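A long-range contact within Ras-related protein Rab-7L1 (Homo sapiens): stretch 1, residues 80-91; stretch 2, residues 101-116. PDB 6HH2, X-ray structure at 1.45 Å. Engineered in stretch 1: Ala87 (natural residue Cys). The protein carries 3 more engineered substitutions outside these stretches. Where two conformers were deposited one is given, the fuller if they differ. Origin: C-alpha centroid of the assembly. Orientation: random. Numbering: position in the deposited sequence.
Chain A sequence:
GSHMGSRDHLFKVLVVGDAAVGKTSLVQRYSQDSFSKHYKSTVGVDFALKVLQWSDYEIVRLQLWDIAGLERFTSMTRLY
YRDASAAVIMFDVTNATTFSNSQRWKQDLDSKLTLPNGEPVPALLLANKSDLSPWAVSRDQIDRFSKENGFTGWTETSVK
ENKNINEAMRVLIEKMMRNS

Stretch 1 80-91: YYRDASAAVIMF
Stretch 2 (101-116) NSQRWKQDLDSKLTLP

A β-strand that runs through Ile89 and on past Phe91 lies against the last part of a helix that begins earlier in the chain and runs to Lys112. The two are nearly antiparallel: their N-to-C directions differ by 164° and the axes approach to 8.8 Å. Two CA pairs set the register, Ile89 CA to Ser102 CA at 6.6 Å and Ser85 CA to Leu115 CA at 6.7 Å. Before the strand, a helix ends at Tyr81 and a type II turn from Tyr81 to Ala84 follows, closed by Ala84 N to Tyr81 O at 3.3 Å; Asp83 sits in its left-handed position (phi/psi 69/16). No direct hydrogen bond crosses the interface, so apolar packing, one CH-pi contact and two bridging waters join the stretches, burying 618 Å².

Strand alternation points the CA-to-CB bonds of Ala87, Ile89 and Phe91 toward the helix. Ile89 is m,t (-56°, -173°), the rotamer commonest for isoleucine, which here brings both CG2 and CD1 to the helix: CG2 packs 4.0 Å from Trp105 CB and 3.9 Å from Ser102 CB, while CD1 reaches 3.8 Å from Lys106 CA. Ser102 (m), a small residue, sits where the backbones come close; its OG is hydrogen-bonded elsewhere in the structure. Phe91 (p, chi1 76°, chi2 -83°) brings CB to 3.5 Å from Ser102 OG, which lies oblique to its ring. Trp105 (m, chi2 113°) offers its CB here while its indole leads away. Ala87, an engineered residue in place of Cys, places CB 3.7 Å from Leu109 CD2; Leu109 (t,p) starts sideways, but its tip turns nearer.

Lys106 (t,p,t,p) curls away from the strand so that its NZ meets Asp110 OD2 at 2.7 Å, a salt bridge one helical turn along. Similarly, Lys112 (m,m,t,m) folds back, NZ lying 3.1 Å from Asp108 OD1 in a second salt bridge. Its charge thus leaves the contact, and its aliphatic root serves as packing surface: Lys112 CB stands over the Tyr81 ring, 3.7 Å from the centroid and 10° off the normal. Tyr81 takes chi1 65° (p) and chi2 68°, presenting that face.

Leu113 leaves helical phi/psi (-149/135) and, as t,p, points its branched end into the turn: CD2 is 3.5 Å from Ala84 CB and 3.7 Å from Tyr81 O, and CD1 is 3.9 Å from Asp83 N. Leu115 (m,t) brings CD2 to 3.9 Å from Ser85 O. Water supplies the polar links. One lies 2.8 Å from Tyr81 OH and donates to Lys112 O at 2.9 Å; the other donates to Ala84 O at 2.6 Å and Thr114 O at 2.8 Å, joining two carbonyls, both acceptors, that cannot hydrogen-bond to each other.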

# COMPACT_ATOMS: atom_id res chain seq x y z
N TYR A 80 -7.32 -5.50 -11.24
CA TYR A 80 -6.78 -5.04 -9.98
C TYR A 80 -5.77 -3.90 -10.17
O TYR A 80 -5.88 -2.85 -9.51
CB TYR A 80 -6.14 -6.24 -9.25
CG TYR A 80 -5.53 -5.80 -7.96
CD1 TYR A 80 -6.29 -5.59 -6.81
CD2 TYR A 80 -4.14 -5.55 -7.88
CE1 TYR A 80 -5.72 -5.17 -5.63
CE2 TYR A 80 -3.56 -5.11 -6.72
CZ TYR A 80 -4.35 -4.94 -5.58
OH TYR A 80 -3.73 -4.50 -4.45
N TYR A 81 -4.73 -4.10 -11.01
CA TYR A 81 -3.64 -3.10 -10.99
C TYR A 81 -3.90 -1.89 -11.87
O TYR A 81 -3.26 -0.86 -11.66
CB TYR A 81 -2.26 -3.74 -11.35
CG TYR A 81 -2.11 -4.29 -12.76
CD1 TYR A 81 -2.08 -3.45 -13.89
CD2 TYR A 81 -2.03 -5.68 -13.00
CE1 TYR A 81 -1.98 -3.96 -15.18
CE2 TYR A 81 -1.87 -6.17 -14.26
CZ TYR A 81 -1.89 -5.35 -15.39
OH TYR A 81 -1.77 -5.84 -16.67
N ARG A 82 -4.84 -1.93 -12.81
CA ARG A 82 -4.90 -0.91 -13.85
C ARG A 82 -5.15 0.46 -13.24
O ARG A 82 -5.90 0.61 -12.28
CB ARG A 82 -5.97 -1.24 -14.91
CG ARG A 82 -7.39 -1.31 -14.39
CD ARG A 82 -8.35 -1.66 -15.57
NE ARG A 82 -9.74 -1.54 -15.14
CZ ARG A 82 -10.78 -1.67 -15.95
NH1 ARG A 82 -10.58 -1.90 -17.24
NH2 ARG A 82 -12.01 -1.55 -15.45
N ASP A 83 -4.41 1.45 -13.76
CA ASP A 83 -4.61 2.87 -13.44
C ASP A 83 -4.20 3.24 -12.01
O ASP A 83 -4.60 4.30 -11.51
CB ASP A 83 -6.04 3.32 -13.73
CG ASP A 83 -6.45 3.05 -15.16
OD1 ASP A 83 -5.71 3.48 -16.07
OD2 ASP A 83 -7.49 2.37 -15.40
N ALA A 84 -3.45 2.40 -11.33
CA ALA A 84 -3.03 2.72 -9.96
C ALA A 84 -1.97 3.82 -9.98
O ALA A 84 -1.20 3.96 -10.93
CB ALA A 84 -2.42 1.51 -9.26
N SER A 85 -1.97 4.62 -8.90
CA SER A 85 -1.01 5.70 -8.70
C SER A 85 0.12 5.34 -7.75
O SER A 85 1.12 6.06 -7.73
CB SER A 85 -1.75 6.95 -8.18
OG SER A 85 -2.48 7.54 -9.26
N ALA A 86 0.01 4.28 -6.99
CA ALA A 86 1.05 3.90 -6.03
C ALA A 86 0.74 2.50 -5.55
O ALA A 86 -0.40 2.01 -5.68
CB ALA A 86 1.09 4.83 -4.77
N ALA A 87 1.75 1.87 -4.96
CA ALA A 87 1.56 0.58 -4.32
C ALA A 87 2.18 0.60 -2.93
O ALA A 87 3.25 1.19 -2.72
CB ALA A 87 2.24 -0.53 -5.12
N VAL A 88 1.47 -0.00 -1.99
CA VAL A 88 1.96 -0.29 -0.65
C VAL A 88 2.22 -1.77 -0.62
O VAL A 88 1.28 -2.56 -0.84
CB VAL A 88 0.89 0.05 0.38
CG1 VAL A 88 1.33 -0.33 1.79
CG2 VAL A 88 0.59 1.57 0.37
N ILE A 89 3.46 -2.19 -0.51
CA ILE A 89 3.87 -3.60 -0.50
C ILE A 89 4.20 -3.98 0.93
O ILE A 89 5.14 -3.41 1.52
CB ILE A 89 5.03 -3.86 -1.46
CG1 ILE A 89 4.62 -3.39 -2.87
CG2 ILE A 89 5.41 -5.37 -1.41
CD1 ILE A 89 5.61 -3.75 -3.99
N MET A 90 3.40 -4.85 1.52
CA MET A 90 3.51 -5.20 2.93
C MET A 90 4.14 -6.55 3.12
O MET A 90 3.88 -7.46 2.33
CB MET A 90 2.14 -5.21 3.62
CG MET A 90 1.42 -3.88 3.53
SD MET A 90 -0.15 -3.86 4.45
CE MET A 90 0.26 -4.75 5.98
N PHE A 91 4.98 -6.65 4.13
CA PHE A 91 5.48 -7.93 4.60
C PHE A 91 5.36 -8.00 6.12
O PHE A 91 5.13 -7.01 6.81
CB PHE A 91 6.87 -8.28 4.03
CG PHE A 91 8.00 -7.53 4.65
CD1 PHE A 91 8.34 -6.23 4.19
CD2 PHE A 91 8.73 -8.11 5.71
CE1 PHE A 91 9.38 -5.54 4.80
CE2 PHE A 91 9.79 -7.42 6.30
CZ PHE A 91 10.14 -6.15 5.83
N ASN A 101 9.24 -12.51 -0.78
CA ASN A 101 8.22 -12.38 -1.82
C ASN A 101 7.90 -10.92 -2.16
O ASN A 101 7.36 -10.66 -3.24
CB ASN A 101 6.93 -13.11 -1.42
CG ASN A 101 6.91 -14.55 -1.84
OD1 ASN A 101 7.57 -14.94 -2.80
ND2 ASN A 101 6.17 -15.35 -1.10
N SER A 102 8.27 -9.95 -1.29
CA SER A 102 8.03 -8.55 -1.65
C SER A 102 8.83 -8.16 -2.87
O SER A 102 8.44 -7.23 -3.60
CB SER A 102 8.44 -7.65 -0.47
OG SER A 102 7.63 -7.95 0.62
N GLN A 103 9.95 -8.86 -3.14
CA GLN A 103 10.70 -8.62 -4.36
C GLN A 103 9.89 -9.05 -5.58
O GLN A 103 9.89 -8.36 -6.62
CB GLN A 103 12.02 -9.37 -4.33
CG GLN A 103 12.82 -9.15 -5.63
CD GLN A 103 14.12 -9.92 -5.66
OE1 GLN A 103 14.14 -11.13 -5.48
NE2 GLN A 103 15.22 -9.21 -5.86
N ARG A 104 9.21 -10.18 -5.46
CA ARG A 104 8.37 -10.62 -6.59
C ARG A 104 7.19 -9.67 -6.78
O ARG A 104 6.83 -9.35 -7.94
CB ARG A 104 7.88 -12.05 -6.35
CG ARG A 104 8.97 -13.10 -6.35
CD ARG A 104 8.33 -14.51 -6.19
NE ARG A 104 9.37 -15.53 -6.16
CZ ARG A 104 9.53 -16.43 -7.12
NH1 ARG A 104 8.68 -16.43 -8.15
NH2 ARG A 104 10.50 -17.33 -7.04
N TRP A 105 6.57 -9.21 -5.69
CA TRP A 105 5.51 -8.23 -5.84
C TRP A 105 6.02 -6.98 -6.56
O TRP A 105 5.35 -6.42 -7.43
CB TRP A 105 4.94 -7.85 -4.48
CG TRP A 105 4.07 -8.94 -3.84
CD1 TRP A 105 4.34 -9.65 -2.72
CD2 TRP A 105 2.77 -9.33 -4.28
NE1 TRP A 105 3.26 -10.50 -2.41
CE2 TRP A 105 2.29 -10.29 -3.35
CE3 TRP A 105 1.95 -8.91 -5.32
CZ2 TRP A 105 1.04 -10.91 -3.49
CZ3 TRP A 105 0.68 -9.56 -5.49
CH2 TRP A 105 0.24 -10.50 -4.52
N LYS A 106 7.22 -6.49 -6.17
CA LYS A 106 7.71 -5.26 -6.79
C LYS A 106 8.06 -5.46 -8.26
O LYS A 106 7.73 -4.60 -9.11
CB LYS A 106 8.96 -4.80 -6.02
CG LYS A 106 9.69 -3.54 -6.56
CD LYS A 106 8.75 -2.35 -6.60
CE LYS A 106 9.55 -1.00 -6.61
NZ LYS A 106 10.46 -1.00 -7.78
N GLN A 107 8.70 -6.59 -8.59
CA GLN A 107 8.98 -6.90 -10.00
C GLN A 107 7.69 -7.03 -10.81
O GLN A 107 7.62 -6.56 -11.95
CB GLN A 107 9.81 -8.19 -10.07
CG GLN A 107 11.27 -7.97 -9.55
CD GLN A 107 12.02 -9.28 -9.34
OE1 GLN A 107 11.41 -10.35 -9.26
NE2 GLN A 107 13.35 -9.20 -9.26
N ASP A 108 6.66 -7.60 -10.22
CA ASP A 108 5.37 -7.71 -10.92
C ASP A 108 4.79 -6.32 -11.18
O ASP A 108 4.39 -6.00 -12.30
CB ASP A 108 4.41 -8.58 -10.11
CG ASP A 108 3.08 -8.85 -10.86
OD1 ASP A 108 3.13 -9.52 -11.89
OD2 ASP A 108 2.04 -8.37 -10.33
N LEU A 109 4.81 -5.45 -10.16
CA LEU A 109 4.29 -4.08 -10.32
C LEU A 109 5.00 -3.37 -11.47
O LEU A 109 4.36 -2.80 -12.36
CB LEU A 109 4.54 -3.33 -9.00
CG LEU A 109 4.19 -1.85 -9.06
CD1 LEU A 109 2.68 -1.62 -9.07
CD2 LEU A 109 4.78 -1.08 -7.82
N ASP A 110 6.32 -3.42 -11.48
CA ASP A 110 7.04 -2.69 -12.51
C ASP A 110 6.91 -3.31 -13.89
O ASP A 110 7.08 -2.60 -14.89
CB ASP A 110 8.49 -2.53 -12.12
CG ASP A 110 8.64 -1.71 -10.84
OD1 ASP A 110 7.73 -0.87 -10.52
OD2 ASP A 110 9.63 -1.98 -10.15
N SER A 111 6.59 -4.61 -13.97
CA SER A 111 6.35 -5.24 -15.26
C SER A 111 4.99 -4.88 -15.84
O SER A 111 4.82 -5.02 -17.07
CB SER A 111 6.46 -6.76 -15.15
OG SER A 111 5.31 -7.38 -14.54
N LYS A 112 4.04 -4.43 -15.00
CA LYS A 112 2.65 -4.27 -15.39
C LYS A 112 2.18 -2.83 -15.53
O LYS A 112 1.23 -2.58 -16.27
CB LYS A 112 1.71 -4.98 -14.39
CG LYS A 112 1.93 -6.52 -14.25
CD LYS A 112 1.54 -7.27 -15.52
CE LYS A 112 1.51 -8.79 -15.29
NZ LYS A 112 2.84 -9.42 -15.00
N LEU A 113 2.82 -1.90 -14.85
CA LEU A 113 2.21 -0.59 -14.65
C LEU A 113 3.28 0.48 -14.57
O LEU A 113 4.31 0.31 -13.90
CB LEU A 113 1.42 -0.63 -13.34
CG LEU A 113 0.61 0.57 -12.84
CD1 LEU A 113 -0.55 0.84 -13.78
CD2 LEU A 113 0.17 0.37 -11.38
N THR A 114 3.03 1.58 -15.27
CA THR A 114 3.74 2.83 -15.05
C THR A 114 2.74 3.95 -14.80
O THR A 114 1.53 3.79 -14.96
CB THR A 114 4.64 3.20 -16.25
OG1 THR A 114 3.81 3.47 -17.38
CG2 THR A 114 5.62 2.08 -16.58
N LEU A 115 3.25 5.11 -14.37
CA LEU A 115 2.46 6.31 -14.41
C LEU A 115 2.19 6.72 -15.86
O LEU A 115 2.85 6.24 -16.78
CB LEU A 115 3.22 7.42 -13.71
CG LEU A 115 3.41 7.10 -12.20
CD1 LEU A 115 4.30 8.17 -11.60
CD2 LEU A 115 2.09 6.94 -11.45
N PRO A 116 1.22 7.61 -16.08
CA PRO A 116 0.99 8.14 -17.44
C PRO A 116 2.24 8.63 -18.15
O PRO A 116 2.35 8.48 -19.38
CB PRO A 116 -0.01 9.28 -17.21
CG PRO A 116 -0.78 8.85 -15.98
CD PRO A 116 0.23 8.12 -15.11
O HOH W 1 0.27 -4.59 -18.12
O HOH W 2 -0.78 4.51 -13.47